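Local coordinates for uncharacterized protein YhfS (PDB 4J8L) that is of unknown specific function but carries pyridoxal 5'-phosphate covalently attached to a lysine and may have cysteine synthase activity, at residues Asp171-Met176 / Val307-Lys312; Leu6-Ile11 / Gln277-Ile282; Gly41-Pro44 / Pro49-Thr52. All coordinates share one frame; numbering follows the deposited sequence.

Contact 1 (Asp171-Met176 / Val307-Lys312); sequences DNYAVM and VGAESK
Tyr173 reaches across to Ala309 and makes one direct hydrogen bond. Ala309 N donates to Tyr173 OH at 2.9 Å, with an N-H...O angle of 151°. The peptide before Ala309 is cis. The hydroxyl also has a weak bond to a diethylene glycol molecule, probably from the crystallisation liquor.

The one apolar pair is Ala309 CB with Tyr173 CZ, at 4.1 Å. Plain van der Waals neighbours are Ala309 CB, 3.3 Å from Tyr173 OH, and Ala309 O, at the ring edge near its plane, 3.8 Å from Tyr173 CE1.

The carboxylate of Glu310 makes a third kind of contact. Its OE1 is 3.7 Å from Tyr173 CD1, and the ring and carboxylate planes are 53° apart. CG of Glu310 lies beside its own backbone N (chi1 -55°) and the chain is extended beyond it, which carries the acid obliquely across the CD1-CE1 side of the ring. Its polar partners lie outside the two segments: Ser278 OG bonds to OE2, and Lys177 NZ forms a salt bridge with OE1.

The contact joins the loop after strand 167-170 to the loop before strand 318-320, so it bridges the two domains of this aminotransferase-like chain. The hydroxyl accepts the amide hydrogen, which leaves its own proton available, perhaps for the glycol. The Lys177 salt bridge would probably offset the charge of Glu310 and ease its burial beside the ring.

Contact 2 (Leu6-Ile11 / Gln277-Ile282); sequences LQSLTI and QSKVLI. With ACY (acetic acid), chain E.
Lys279 NZ is held by two oxygens of the N-terminal loop. It donates to Leu6 O at 2.9 Å and to Ser8 OG at 2.8 Å. The first bond runs nearly straight on from the carbonyl, with a C=O...N angle of 167°. Ser8 OG in turn donates to OXT of a bound acetic acid at 2.6 Å. That molecule is probably from the crystallisation liquor.

The acetic acid lies against the lysine chain. Its O is 3.2 Å from Lys279 CB, and its C is 3.5 Å from Lys279 CD. Its methyl carbon is 3.9 Å from Leu6 CB. The lysine reaches the loop because CG is anti to the backbone N (chi1 -166°) and every later torsion is extended.

A second shell holds the loop. Asn275 OD1 accepts from Leu6 N, Leu9 pairs through its backbone with Lys177, and Ser8 packs on Ala250 of helix 229-261. Thr10 is the N-cap of helix 11-28, and Glu13 OE1 accepts from its amide in the manner of a capping box. Lys279 starts strand 279-285 of the antiparallel sheet and rests on Ile273 of the neighbouring strand.

The ammonium group thus ties the N-terminal loop to the C-terminal sheet. If the acetic acid is ionised, its charge would probably be favoured by the nearby ammonium, though no direct bond joins them.

Contact 3 (Gly41-Pro44 / Pro49-Thr52); sequences GLTP and PRVT. With ACY (acetic acid), chain D.
Thr43 and Arg50 meet because of how each side chain turns. In Thr43, OG1 sits between the backbone N and the carbonyl carbon (chi1 74°), which leaves CG2 anti to the carbonyl carbon. In Arg50 the chain bends at chi3 (-58°) and swings the guanidinium back toward the loop. The two side chains cross at about a right angle. Thr43 CG2 lies 3.8 Å from Arg50 NH1, approaching the guanidinium obliquely. The same methyl is 4.0 Å from Pro49 CA. The hydroxyl of Thr43 has its main partner just outside the segments, in Gln48 O.

The backbone closes the other end of the contact. Gly41 O is 3.1 Å from Pro49 N, but proline has no hydrogen to share, so this is close packing only. Pro49 CD is 3.3 Å from Gly41 O. Gly41 takes a positive phi, where a side chain would jam against the carbonyl O of the residue before, so the backbone here calls for glycine. Its amide donates to Gln228 OE1. Leu42 centres an inverse gamma turn, closed by a weak bond from Thr43 N to Gly41 O.

The arrangement is a loop folded back on the start of helix 50-62, with Pro49 at the N-cap position. A proline side chain has no polar atom to cap with. Asp39 takes over, accepting from the first helix amides: OD2 from Arg50 N and OD1 from Val51 N. Its negative charge would also suit the positive end of the helix dipole. The helix start packs on helix 229-261 through Val51 and Thr52.

On its outer part, Arg50 grips a second acetic acid, probably from the crystallisation liquor. Arg50 NE donates to its O at 2.6 Å, almost straight at 171°. Arg54 NE also bonds to this molecule.

In the fold
Contacts 1 and 2 are neighbours, with centres about 12 Å apart. Their segments alternate along the chain: 6-11, 171-176, 277-282, 307-312. Ser278 is the shared residue: its CB packs on the Tyr173 ring, beside its probable bond to Glu310. Together they gather the N-terminal loop, a loop of the mixed sheet and the C-terminal region near the centre of the chain. Contact 3 is a short local closure, with only four residues between its segments. Its centre is about 27 Å from that of contact 1 and about 37 Å from that of contact 2, across the chain's centre from contact 2. Long helix 229-261 is touched at all three, so it probably ties the two domains together.

Contact 1 (Asp171-Met176 / Val307-Lys312)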
ATOM      1  N   ASP A 171      -4.806   1.965  -0.429  1.00 15.41           N
ATOM      2  CA  ASP A 171      -3.975   1.547  -1.560  1.00 15.26           C
ATOM      3  C   ASP A 171      -2.543   1.214  -1.156  1.00 15.77           C
ATOM      4  O   ASP A 171      -1.681   1.050  -2.027  1.00 16.73           O
ATOM      5  CB  ASP A 171      -3.954   2.640  -2.642  1.00 14.83           C
ATOM      6  CG  ASP A 171      -5.309   2.835  -3.302  1.00 19.64           C
ATOM      7  OD1 ASP A 171      -5.672   2.005  -4.156  1.00 16.93           O
ATOM      8  OD2 ASP A 171      -6.009   3.821  -2.970  1.00 17.01           O
ATOM      9  N   ASN A 172      -2.282   1.126   0.147  1.00 16.48           N
ATOM     10  CA  ASN A 172      -0.929   0.821   0.611  1.00 14.65           C
ATOM     11  C   ASN A 172      -0.350  -0.437  -0.000  1.00 15.69           C
ATOM     12  O   ASN A 172      -1.029  -1.466  -0.073  1.00 18.10           O
ATOM     13  CB  ASN A 172      -0.872   0.732   2.133  1.00 15.00           C
ATOM     14  CG  ASN A 172      -1.055   2.080   2.776  1.00 16.72           C
ATOM     15  OD1 ASN A 172      -0.148   2.911   2.737  1.00 15.40           O
ATOM     16  ND2 ASN A 172      -2.242   2.326   3.333  1.00 17.90           N
ATOM     17  N   TYR A 173       0.901  -0.314  -0.452  1.00 13.87           N
ATOM     18  CA  TYR A 173       1.669  -1.402  -1.074  1.00 18.53           C
ATOM     19  C   TYR A 173       1.210  -1.710  -2.503  1.00 17.88           C
ATOM     20  O   TYR A 173       1.714  -2.630  -3.140  1.00 18.30           O
ATOM     21  CB  TYR A 173       1.625  -2.681  -0.238  1.00 18.42           C
ATOM     22  CG  TYR A 173       2.379  -2.669   1.069  1.00 14.68           C
ATOM     23  CD1 TYR A 173       3.647  -2.104   1.181  1.00 15.54           C
ATOM     24  CD2 TYR A 173       1.841  -3.284   2.195  1.00 15.05           C
ATOM     25  CE1 TYR A 173       4.339  -2.138   2.386  1.00 16.06           C
ATOM     26  CE2 TYR A 173       2.514  -3.315   3.389  1.00 18.47           C
ATOM     27  CZ  TYR A 173       3.770  -2.747   3.488  1.00 18.36           C
ATOM     28  OH  TYR A 173       4.438  -2.800   4.697  1.00 17.86           O
ATOM     29  N   ALA A 174       0.243  -0.950  -3.003  1.00 16.19           N
ATOM     30  CA  ALA A 174      -0.171  -1.099  -4.392  1.00 15.35           C
ATOM     31  C   ALA A 174       0.239   0.091  -5.264  1.00 16.83           C
ATOM     32  O   ALA A 174       0.337  -0.033  -6.485  1.00 15.79           O
ATOM     33  CB  ALA A 174      -1.692  -1.311  -4.478  1.00 17.41           C
ATOM     34  N   VAL A 175       0.446   1.250  -4.641  1.00 14.39           N
ATOM     35  CA  VAL A 175       0.691   2.477  -5.399  1.00 15.50           C
ATOM     36  C   VAL A 175       1.980   2.372  -6.197  1.00 16.48           C
ATOM     37  O   VAL A 175       3.004   1.922  -5.668  1.00 16.37           O
ATOM     38  CB  VAL A 175       0.739   3.707  -4.477  1.00 15.33           C
ATOM     39  CG1 VAL A 175       1.030   4.980  -5.283  1.00 16.76           C
ATOM     40  CG2 VAL A 175      -0.582   3.852  -3.730  1.00 16.92           C
HETATM   41  N   MSE A 176       1.915   2.768  -7.472  1.00 14.78           N
HETATM   42  CA  MSE A 176       3.052   2.676  -8.396  1.00 15.53           C
HETATM   43  C   MSE A 176       3.484   1.249  -8.728  1.00 17.69           C
HETATM   44  O   MSE A 176       4.522   1.046  -9.367  1.00 18.21           O
HETATM   45  CB  MSE A 176       4.269   3.471  -7.896  1.00 18.31           C
HETATM   46  CG  MSE A 176       4.086   4.967  -7.914  1.00 15.22           C
HETATM   47 SE   MSE A 176       3.501   5.591  -9.689  0.75 24.17          SE
HETATM   48  CE  MSE A 176       4.278   7.389  -9.657  1.00 17.61           C
ATOM     49  N   VAL A 307      10.399  -1.920   8.438  1.00 13.56           N
ATOM     50  CA  VAL A 307      10.355  -0.547   8.904  1.00 13.05           C
ATOM     51  C   VAL A 307       9.103   0.121   8.345  1.00 13.77           C
ATOM     52  O   VAL A 307       8.210   0.520   9.093  1.00 15.59           O
ATOM     53  CB  VAL A 307      11.619   0.232   8.464  1.00 12.61           C
ATOM     54  CG1 VAL A 307      11.619   1.643   9.049  1.00 13.92           C
ATOM     55  CG2 VAL A 307      12.880  -0.546   8.903  1.00 16.85           C
ATOM     56  N   GLY A 308       9.047   0.232   7.024  1.00 14.08           N
ATOM     57  CA  GLY A 308       7.925   0.865   6.344  1.00 16.73           C
ATOM     58  C   GLY A 308       6.649   0.026   6.278  1.00 17.37           C
ATOM     59  O   GLY A 308       5.609   0.465   6.765  1.00 21.71           O
ATOM     60  N   ALA A 309       6.684  -1.144   5.642  1.00 16.49           N
ATOM     61  CA  ALA A 309       7.844  -1.676   4.930  1.00 14.02           C
ATOM     62  C   ALA A 309       8.047  -0.984   3.587  1.00 13.82           C
ATOM     63  O   ALA A 309       7.368  -0.011   3.283  1.00 15.17           O
ATOM     64  CB  ALA A 309       7.674  -3.173   4.725  1.00 18.48           C
ATOM     65  N   GLU A 310       8.994  -1.504   2.803  1.00 15.93           N
ATOM     66  CA  GLU A 310       9.309  -0.951   1.480  1.00 16.59           C
ATOM     67  C   GLU A 310       9.747   0.516   1.528  1.00 16.34           C
ATOM     68  O   GLU A 310       9.560   1.265   0.570  1.00 17.14           O
ATOM     69  CB  GLU A 310       8.142  -1.206   0.504  1.00 20.86           C
ATOM     70  CG  GLU A 310       7.829  -2.710   0.465  1.00 20.06           C
ATOM     71  CD  GLU A 310       6.830  -3.153  -0.598  1.00 19.83           C
ATOM     72  OE1 GLU A 310       6.307  -2.315  -1.355  1.00 19.03           O
ATOM     73  OE2 GLU A 310       6.561  -4.378  -0.652  1.00 23.69           O
ATOM     74  N   SER A 311      10.361   0.903   2.644  1.00 13.88           N
ATOM     75  CA  SER A 311      10.846   2.265   2.814  1.00 13.70           C
ATOM     76  C   SER A 311      12.209   2.416   2.154  1.00 12.59           C
ATOM     77  O   SER A 311      12.832   1.437   1.743  1.00 16.50           O
ATOM     78  CB  SER A 311      10.978   2.615   4.300  1.00 15.28           C
ATOM     79  OG  SER A 311      12.143   2.020   4.851  1.00 15.03           O
ATOM     80  N   LYS A 312      12.658   3.659   2.054  1.00 14.32           N
ATOM     81  CA  LYS A 312      13.986   3.952   1.509  1.00 16.30           C
ATOM     82  C   LYS A 312      15.119   3.256   2.261  1.00 15.29           C
ATOM     83  O   LYS A 312      16.230   3.128   1.727  1.00 16.71           O
ATOM     84  CB  LYS A 312      14.228   5.459   1.533  1.00 17.12           C
ATOM     85  CG  LYS A 312      14.246   6.048   2.934  1.00 19.81           C
ATOM     86  CD  LYS A 312      14.222   7.585   2.878  1.00 23.44           C
ATOM     87  CE  LYS A 312      13.938   8.187   4.250  1.00 29.13           C
ATOM     88  NZ  LYS A 312      13.894   9.683   4.234  1.00 29.25           N
TER

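Contact 2 (Leu6-Ile11 / Gln277-Ile282)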
ATOM      1  N   LEU A   6      -2.022  -9.106  -6.960  1.00 21.23           N
ATOM      2  CA  LEU A   6      -2.230  -7.971  -7.848  1.00 19.37           C
ATOM      3  C   LEU A   6      -1.289  -8.089  -9.033  1.00 20.18           C
ATOM      4  O   LEU A   6      -0.237  -8.724  -8.940  1.00 22.16           O
ATOM      5  CB  LEU A   6      -1.966  -6.664  -7.101  1.00 18.71           C
ATOM      6  CG  LEU A   6      -2.834  -6.462  -5.857  1.00 18.37           C
ATOM      7  CD1 LEU A   6      -2.519  -5.101  -5.231  1.00 17.67           C
ATOM      8  CD2 LEU A   6      -4.305  -6.569  -6.211  1.00 21.22           C
ATOM      9  N   GLN A   7      -1.671  -7.469 -10.146  1.00 21.51           N
ATOM     10  CA  GLN A   7      -0.900  -7.542 -11.382  1.00 19.05           C
ATOM     11  C   GLN A   7       0.216  -6.495 -11.403  1.00 20.52           C
ATOM     12  O   GLN A   7      -0.059  -5.292 -11.442  1.00 21.25           O
ATOM     13  CB  GLN A   7      -1.842  -7.335 -12.575  1.00 22.90           C
ATOM     14  CG  GLN A   7      -1.156  -7.360 -13.935  1.00 27.15           C
ATOM     15  CD  GLN A   7      -0.600  -8.724 -14.291  1.00 44.50           C
ATOM     16  OE1 GLN A   7       0.586  -8.862 -14.595  1.00 56.86           O
ATOM     17  NE2 GLN A   7      -1.458  -9.739 -14.270  1.00 46.04           N
ATOM     18  N   SER A   8       1.470  -6.953 -11.392  1.00 19.40           N
ATOM     19  CA  SER A   8       2.621  -6.054 -11.363  1.00 17.54           C
ATOM     20  C   SER A   8       2.821  -5.337 -12.695  1.00 19.11           C
ATOM     21  O   SER A   8       2.519  -5.877 -13.759  1.00 22.63           O
ATOM     22  CB  SER A   8       3.901  -6.838 -11.048  1.00 19.49           C
ATOM     23  OG  SER A   8       3.808  -7.535  -9.816  1.00 20.19           O
ATOM     24  N   LEU A   9       3.351  -4.122 -12.629  1.00 18.61           N
ATOM     25  CA  LEU A   9       3.752  -3.416 -13.837  1.00 20.09           C
ATOM     26  C   LEU A   9       5.017  -4.029 -14.415  1.00 19.36           C
ATOM     27  O   LEU A   9       5.914  -4.456 -13.674  1.00 20.67           O
ATOM     28  CB  LEU A   9       3.997  -1.929 -13.548  1.00 17.48           C
ATOM     29  CG  LEU A   9       2.796  -1.153 -12.989  1.00 20.07           C
ATOM     30  CD1 LEU A   9       3.177   0.298 -12.723  1.00 23.58           C
ATOM     31  CD2 LEU A   9       1.606  -1.230 -13.937  1.00 20.80           C
ATOM     32  N   THR A  10       5.108  -4.052 -15.740  1.00 19.90           N
ATOM     33  CA  THR A  10       6.362  -4.399 -16.390  1.00 19.99           C
ATOM     34  C   THR A  10       7.319  -3.215 -16.272  1.00 18.64           C
ATOM     35  O   THR A  10       6.918  -2.116 -15.894  1.00 18.57           O
ATOM     36  CB  THR A  10       6.167  -4.694 -17.881  1.00 24.36           C
ATOM     37  OG1 THR A  10       5.784  -3.485 -18.548  1.00 23.46           O
ATOM     38  CG2 THR A  10       5.100  -5.767 -18.093  1.00 23.11           C
ATOM     39  N   ILE A  11       8.579  -3.444 -16.607  1.00 20.08           N
ATOM     40  CA  ILE A  11       9.564  -2.367 -16.599  1.00 19.72           C
ATOM     41  C   ILE A  11       9.154  -1.239 -17.558  1.00 19.69           C
ATOM     42  O   ILE A  11       9.284  -0.059 -17.219  1.00 19.97           O
ATOM     43  CB  ILE A  11      10.992  -2.892 -16.920  1.00 22.21           C
ATOM     44  CG1 ILE A  11      12.012  -1.761 -16.823  1.00 28.39           C
ATOM     45  CG2 ILE A  11      11.053  -3.570 -18.293  1.00 33.77           C
ATOM     46  CD1 ILE A  11      12.120  -1.207 -15.432  1.00 34.76           C
ATOM     47  N   GLN A 277       0.816  -8.565   3.024  1.00 17.76           N
ATOM     48  CA  GLN A 277      -0.272  -8.063   2.192  1.00 16.12           C
ATOM     49  C   GLN A 277       0.321  -7.428   0.938  1.00 17.82           C
ATOM     50  O   GLN A 277      -0.343  -7.339  -0.091  1.00 19.59           O
ATOM     51  CB  GLN A 277      -1.140  -7.079   2.976  1.00 21.34           C
ATOM     52  CG  GLN A 277      -1.773  -7.725   4.209  1.00 24.16           C
ATOM     53  CD  GLN A 277      -2.873  -6.885   4.824  1.00 28.07           C
ATOM     54  OE1 GLN A 277      -2.795  -5.660   4.850  1.00 26.94           O
ATOM     55  NE2 GLN A 277      -3.912  -7.548   5.331  1.00 26.96           N
ATOM     56  N   SER A 278       1.579  -7.000   1.023  1.00 17.29           N
ATOM     57  CA  SER A 278       2.302  -6.588  -0.172  1.00 18.35           C
ATOM     58  C   SER A 278       2.678  -7.850  -0.933  1.00 21.58           C
ATOM     59  O   SER A 278       2.703  -8.935  -0.361  1.00 19.71           O
ATOM     60  CB  SER A 278       3.560  -5.786   0.184  1.00 19.97           C
ATOM     61  OG  SER A 278       4.128  -5.192  -0.980  1.00 20.84           O
ATOM     62  N   LYS A 279       2.972  -7.713  -2.221  1.00 21.68           N
ATOM     63  CA  LYS A 279       3.287  -8.871  -3.045  1.00 21.39           C
ATOM     64  C   LYS A 279       4.692  -9.371  -2.704  1.00 22.04           C
ATOM     65  O   LYS A 279       5.684  -8.656  -2.882  1.00 20.07           O
ATOM     66  CB  LYS A 279       3.133  -8.521  -4.528  1.00 23.29           C
ATOM     67  CG  LYS A 279       3.108  -9.701  -5.488  1.00 21.94           C
ATOM     68  CD  LYS A 279       2.668  -9.233  -6.871  1.00 23.00           C
ATOM     69  CE  LYS A 279       2.785 -10.340  -7.901  1.00 20.12           C
ATOM     70  NZ  LYS A 279       2.388  -9.876  -9.272  1.00 23.26           N
ATOM     71  N   VAL A 280       4.754 -10.591  -2.175  1.00 16.44           N
ATOM     72  CA  VAL A 280       5.977 -11.191  -1.651  1.00 15.47           C
ATOM     73  C   VAL A 280       5.962 -12.693  -1.926  1.00 17.07           C
ATOM     74  O   VAL A 280       4.976 -13.233  -2.440  1.00 18.04           O
ATOM     75  CB  VAL A 280       6.082 -11.014  -0.114  1.00 17.01           C
ATOM     76  CG1 VAL A 280       6.190  -9.540   0.253  1.00 18.64           C
ATOM     77  CG2 VAL A 280       4.889 -11.660   0.582  1.00 20.24           C
ATOM     78  N   LEU A 281       7.053 -13.370  -1.583  1.00 15.94           N
ATOM     79  CA  LEU A 281       7.093 -14.825  -1.659  1.00 18.20           C
ATOM     80  C   LEU A 281       6.750 -15.474  -0.325  1.00 19.22           C
ATOM     81  O   LEU A 281       7.170 -15.009   0.737  1.00 21.53           O
ATOM     82  CB  LEU A 281       8.476 -15.325  -2.089  1.00 21.02           C
ATOM     83  CG  LEU A 281       8.588 -15.603  -3.585  1.00 30.00           C
ATOM     84  CD1 LEU A 281       8.924 -14.317  -4.312  1.00 31.18           C
ATOM     85  CD2 LEU A 281       9.592 -16.700  -3.883  1.00 39.44           C
ATOM     86  N   ILE A 282       5.980 -16.551  -0.380  0.50 18.95           N
ATOM     87  CA  ILE A 282       5.779 -17.388   0.793  0.50 18.67           C
ATOM     88  C   ILE A 282       6.473 -18.712   0.554  0.50 17.85           C
ATOM     89  O   ILE A 282       6.150 -19.439  -0.385  0.50 21.41           O
ATOM     90  CB  ILE A 282       4.302 -17.627   1.081  0.50 18.12           C
ATOM     91  CG1 ILE A 282       3.644 -16.308   1.474  0.50 20.02           C
ATOM     92  CG2 ILE A 282       4.136 -18.654   2.193  0.50 19.93           C
ATOM     93  CD1 ILE A 282       2.183 -16.284   1.233  0.50 22.74           C
TER
HETATM   94  C   ACY E 404       3.110  -5.750  -6.973  1.00 24.43           C
HETATM   95  O   ACY E 404       3.209  -5.525  -5.746  1.00 27.72           O
HETATM   96  OXT ACY E 404       4.077  -6.108  -7.695  1.00 27.49           O
HETATM   97  CH3 ACY E 404       1.760  -5.569  -7.609  1.00 18.18           C

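Contact 3 (Gly41-Pro44 / Pro49-Thr52)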
ATOM      1  N   GLY A  41       5.691  26.490   6.589  1.00 15.17           N
ATOM      2  CA  GLY A  41       4.701  27.192   7.382  1.00 13.72           C
ATOM      3  C   GLY A  41       3.370  27.562   6.756  1.00 14.96           C
ATOM      4  O   GLY A  41       2.998  27.094   5.674  1.00 14.35           O
ATOM      5  N   LEU A  42       2.653  28.421   7.466  1.00 13.34           N
ATOM      6  CA  LEU A  42       1.248  28.703   7.171  1.00 13.21           C
ATOM      7  C   LEU A  42       1.145  29.914   6.253  1.00 14.41           C
ATOM      8  O   LEU A  42       0.817  31.007   6.699  1.00 17.46           O
ATOM      9  CB  LEU A  42       0.505  28.963   8.479  1.00 15.48           C
ATOM     10  CG  LEU A  42       0.574  27.839   9.517  1.00 18.97           C
ATOM     11  CD1 LEU A  42      -0.309  28.142  10.713  1.00 18.49           C
ATOM     12  CD2 LEU A  42       0.176  26.523   8.881  1.00 18.44           C
ATOM     13  N   THR A  43       1.459  29.717   4.976  1.00 14.97           N
ATOM     14  CA  THR A  43       1.506  30.838   4.041  1.00 14.73           C
ATOM     15  C   THR A  43       0.095  31.365   3.762  1.00 16.55           C
ATOM     16  O   THR A  43      -0.870  30.595   3.691  1.00 17.70           O
ATOM     17  CB  THR A  43       2.250  30.466   2.734  1.00 14.74           C
ATOM     18  OG1 THR A  43       1.441  29.613   1.913  1.00 19.10           O
ATOM     19  CG2 THR A  43       3.567  29.764   3.050  1.00 16.04           C
ATOM     20  N   PRO A  44      -0.032  32.684   3.621  1.00 16.63           N
ATOM     21  CA  PRO A  44      -1.359  33.304   3.509  1.00 17.68           C
ATOM     22  C   PRO A  44      -2.192  32.787   2.338  1.00 20.16           C
ATOM     23  O   PRO A  44      -1.698  32.662   1.211  1.00 19.60           O
ATOM     24  CB  PRO A  44      -1.046  34.795   3.346  1.00 20.47           C
ATOM     25  CG  PRO A  44       0.393  34.874   3.017  1.00 26.86           C
ATOM     26  CD  PRO A  44       1.053  33.677   3.606  1.00 21.15           C
ATOM     27  N   PRO A  49       2.633  25.300   3.147  1.00 13.69           N
ATOM     28  CA  PRO A  49       3.670  25.801   2.233  1.00 12.04           C
ATOM     29  C   PRO A  49       3.218  25.848   0.789  1.00 13.28           C
ATOM     30  O   PRO A  49       2.420  25.011   0.345  1.00 15.80           O
ATOM     31  CB  PRO A  49       4.799  24.768   2.407  1.00 14.08           C
ATOM     32  CG  PRO A  49       4.645  24.318   3.822  1.00 16.98           C
ATOM     33  CD  PRO A  49       3.148  24.228   4.023  1.00 14.54           C
ATOM     34  N   ARG A  50       3.703  26.856   0.063  1.00 17.22           N
ATOM     35  CA  ARG A  50       3.389  26.975  -1.347  1.00 18.25           C
ATOM     36  C   ARG A  50       3.867  25.737  -2.101  1.00 20.46           C
ATOM     37  O   ARG A  50       3.177  25.246  -2.992  1.00 17.47           O
ATOM     38  CB  ARG A  50       4.037  28.231  -1.937  1.00 21.08           C
ATOM     39  CG  ARG A  50       3.527  29.548  -1.345  1.00 23.07           C
ATOM     40  CD  ARG A  50       4.302  30.743  -1.908  1.00 28.78           C
ATOM     41  NE  ARG A  50       5.737  30.604  -1.644  1.00 36.30           N
ATOM     42  CZ  ARG A  50       6.346  31.012  -0.532  1.00 35.06           C
ATOM     43  NH1 ARG A  50       5.659  31.614   0.429  1.00 38.36           N
ATOM     44  NH2 ARG A  50       7.652  30.837  -0.390  1.00 39.27           N
ATOM     45  N   VAL A  51       5.050  25.230  -1.748  1.00 16.37           N
ATOM     46  CA  VAL A  51       5.572  24.052  -2.431  1.00 15.54           C
ATOM     47  C   VAL A  51       4.735  22.806  -2.129  1.00 15.37           C
ATOM     48  O   VAL A  51       4.522  21.954  -2.994  1.00 14.24           O
ATOM     49  CB  VAL A  51       7.059  23.821  -2.088  1.00 15.94           C
ATOM     50  CG1 VAL A  51       7.512  22.445  -2.576  1.00 18.17           C
ATOM     51  CG2 VAL A  51       7.903  24.924  -2.692  1.00 21.79           C
ATOM     52  N   THR A  52       4.211  22.721  -0.910  1.00 12.94           N
ATOM     53  CA  THR A  52       3.353  21.594  -0.554  1.00 13.44           C
ATOM     54  C   THR A  52       2.074  21.592  -1.397  1.00 13.23           C
ATOM     55  O   THR A  52       1.657  20.542  -1.891  1.00 14.33           O
ATOM     56  CB  THR A  52       3.061  21.577   0.953  1.00 13.50           C
ATOM     57  OG1 THR A  52       4.311  21.472   1.652  1.00 13.29           O
ATOM     58  CG2 THR A  52       2.169  20.372   1.335  1.00 14.14           C
TER
HETATM   59  C   ACY D 403       6.486  29.111  -4.509  1.00 51.52           C
HETATM   60  O   ACY D 403       7.109  29.689  -3.589  1.00 46.80           O
HETATM   61  OXT ACY D 403       6.584  27.888  -4.761  1.00 57.05           O
HETATM   62  CH3 ACY D 403       5.563  29.932  -5.358  1.00 47.69           C